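Local coordinates for protein similar to hydroxylamine oxidoreductase (Kuenenia stuttgartiensis, PDB 6H5L) that binds several c-type hemes and probably passes electrons as part of a large reductase complex of an anammox bacterium, at residues Y314-L318 / D378-K382. Numbering follows the deposited sequence.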
loop_
_atom_site.group_PDB
_atom_site.type_symbol
_atom_site.label_atom_id
_atom_site.label_comp_id
_atom_site.label_asym_id
_atom_site.label_seq_id
_atom_site.Cartn_x
_atom_site.Cartn_y
_atom_site.Cartn_z
ATOM N N TYR A 314 -41.816 8.216 -56.743
ATOM C CA TYR A 314 -40.779 7.561 -57.526
ATOM C C TYR A 314 -41.126 7.566 -59.009
ATOM O O TYR A 314 -42.298 7.585 -59.394
ATOM C CB TYR A 314 -40.569 6.123 -57.047
ATOM C CG TYR A 314 -40.254 6.028 -55.574
ATOM C CD1 TYR A 314 -38.948 6.148 -55.112
ATOM C CD2 TYR A 314 -41.264 5.832 -54.642
ATOM C CE1 TYR A 314 -38.659 6.070 -53.762
ATOM C CE2 TYR A 314 -40.985 5.752 -53.295
ATOM C CZ TYR A 314 -39.683 5.871 -52.859
ATOM O OH TYR A 314 -39.409 5.791 -51.514
ATOM N N THR A 315 -40.084 7.551 -59.840
ATOM C CA THR A 315 -40.241 7.521 -61.288
ATOM C C THR A 315 -40.058 6.131 -61.876
ATOM O O THR A 315 -40.628 5.836 -62.931
ATOM C CB THR A 315 -39.247 8.481 -61.953
ATOM O OG1 THR A 315 -37.916 7.973 -61.801
ATOM C CG2 THR A 315 -39.332 9.855 -61.309
ATOM N N SER A 316 -39.281 5.274 -61.218
ATOM C CA SER A 316 -39.116 3.893 -61.654
ATOM C C SER A 316 -40.289 3.067 -61.129
ATOM O O SER A 316 -41.276 3.602 -60.620
ATOM C CB SER A 316 -37.772 3.345 -61.184
ATOM O OG SER A 316 -37.721 3.259 -59.770
ATOM N N SER A 317 -40.191 1.742 -61.240
ATOM C CA SER A 317 -41.242 0.873 -60.721
ATOM C C SER A 317 -41.309 0.863 -59.198
ATOM O O SER A 317 -42.176 0.179 -58.642
ATOM C CB SER A 317 -41.054 -0.552 -61.246
ATOM O OG SER A 317 -39.724 -0.997 -61.052
ATOM N N LEU A 318 -40.425 1.597 -58.514
ATOM C CA LEU A 318 -40.541 1.761 -57.069
ATOM C C LEU A 318 -41.851 2.422 -56.670
ATOM O O LEU A 318 -42.276 2.288 -55.518
ATOM C CB LEU A 318 -39.367 2.579 -56.533
ATOM C CG LEU A 318 -38.012 1.883 -56.600
ATOM C CD1 LEU A 318 -36.916 2.755 -56.007
ATOM C CD2 LEU A 318 -38.105 0.558 -55.878
ATOM N N ASP A 378 -33.631 5.887 -57.051
ATOM C CA ASP A 378 -34.786 5.766 -57.934
ATOM C C ASP A 378 -34.476 6.292 -59.330
ATOM O O ASP A 378 -34.917 5.711 -60.329
ATOM C CB ASP A 378 -35.981 6.504 -57.333
ATOM C CG ASP A 378 -37.108 6.695 -58.329
ATOM O OD1 ASP A 378 -37.680 5.682 -58.784
ATOM O OD2 ASP A 378 -37.421 7.860 -58.655
ATOM N N GLN A 379 -33.723 7.390 -59.421
ATOM C CA GLN A 379 -33.355 7.925 -60.729
ATOM C C GLN A 379 -32.468 6.951 -61.492
ATOM O O GLN A 379 -32.591 6.815 -62.715
ATOM C CB GLN A 379 -32.660 9.277 -60.562
ATOM C CG GLN A 379 -33.575 10.378 -60.045
ATOM C CD GLN A 379 -32.812 11.562 -59.482
ATOM O OE1 GLN A 379 -31.651 11.440 -59.091
ATOM N NE2 GLN A 379 -33.466 12.717 -59.433
ATOM N N ALA A 380 -31.565 6.267 -60.787
ATOM C CA ALA A 380 -30.723 5.270 -61.440
ATOM C C ALA A 380 -31.538 4.063 -61.886
ATOM O O ALA A 380 -31.280 3.492 -62.951
ATOM C CB ALA A 380 -29.595 4.838 -60.503
ATOM N N GLN A 381 -32.527 3.659 -61.083
ATOM C CA GLN A 381 -33.367 2.528 -61.463
ATOM C C GLN A 381 -34.238 2.857 -62.670
ATOM O O GLN A 381 -34.554 1.965 -63.465
ATOM C CB GLN A 381 -34.231 2.091 -60.281
ATOM C CG GLN A 381 -34.966 0.777 -60.501
ATOM C CD GLN A 381 -35.664 0.276 -59.251
ATOM O OE1 GLN A 381 -35.128 0.366 -58.146
ATOM N NE2 GLN A 381 -36.869 -0.254 -59.420
ATOM N N LYS A 382 -34.632 4.124 -62.823
ATOM C CA LYS A 382 -35.394 4.528 -64.001
ATOM C C LYS A 382 -34.577 4.338 -65.274
ATOM O O LYS A 382 -35.106 3.901 -66.302
ATOM C CB LYS A 382 -35.841 5.983 -63.863
ATOM C CG LYS A 382 -36.739 6.477 -64.989
ATOM C CD LYS A 382 -38.086 5.769 -64.971
ATOM C CE LYS A 382 -39.086 6.441 -65.898
ATOM N NZ LYS A 382 -38.677 6.361 -67.326
#
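Asp378, reaching out from helix 356-389, presents its carboxylate to two successive backbone amides of the loop that precedes helix 337-350. Thr315 N donates almost straight to OD2 of Asp378 (2.9 Å, 171°). Ser316 N donates to OD1 of Asp378 (2.9 Å); both oxygens are met on their syn sides, a little out of the carboxylate plane. Ser316 OG adds a hydrogen bond to OD1 of Asp378, nearly in line with the C-O bond (2.6 Å). What brings the acid up to the loop is its first torsion, with CG opposite the backbone N (chi1 167°). Ser316 OG also takes a weak bond from Leu318 N at the start of the 3-10 turn.

Van der Waals contacts surround the carboxylate. CB of Asp378 lies at the ring edge of Tyr314, 3.7 Å from CD1, with ring and carboxylate planes 80° apart. CG of Leu318 rests 3.6 Å from OE1 of Gln381, whose extended chain runs past Ser316. The Lys382 chain crosses Thr315 at about a right angle, with CD 3.3 Å from Thr315 O. Gln381 OE1 is hydrogen-bonded to Tyr460 OH and NE2 to Glu385, which also accepts from Ser317 N, while Lys382 NZ forms a salt bridge with Asp386.

Two backbone N-H groups and a hydroxyl thus share one buried carboxylate, which probably stabilises its negative charge and fixes the loop's path against the long helix.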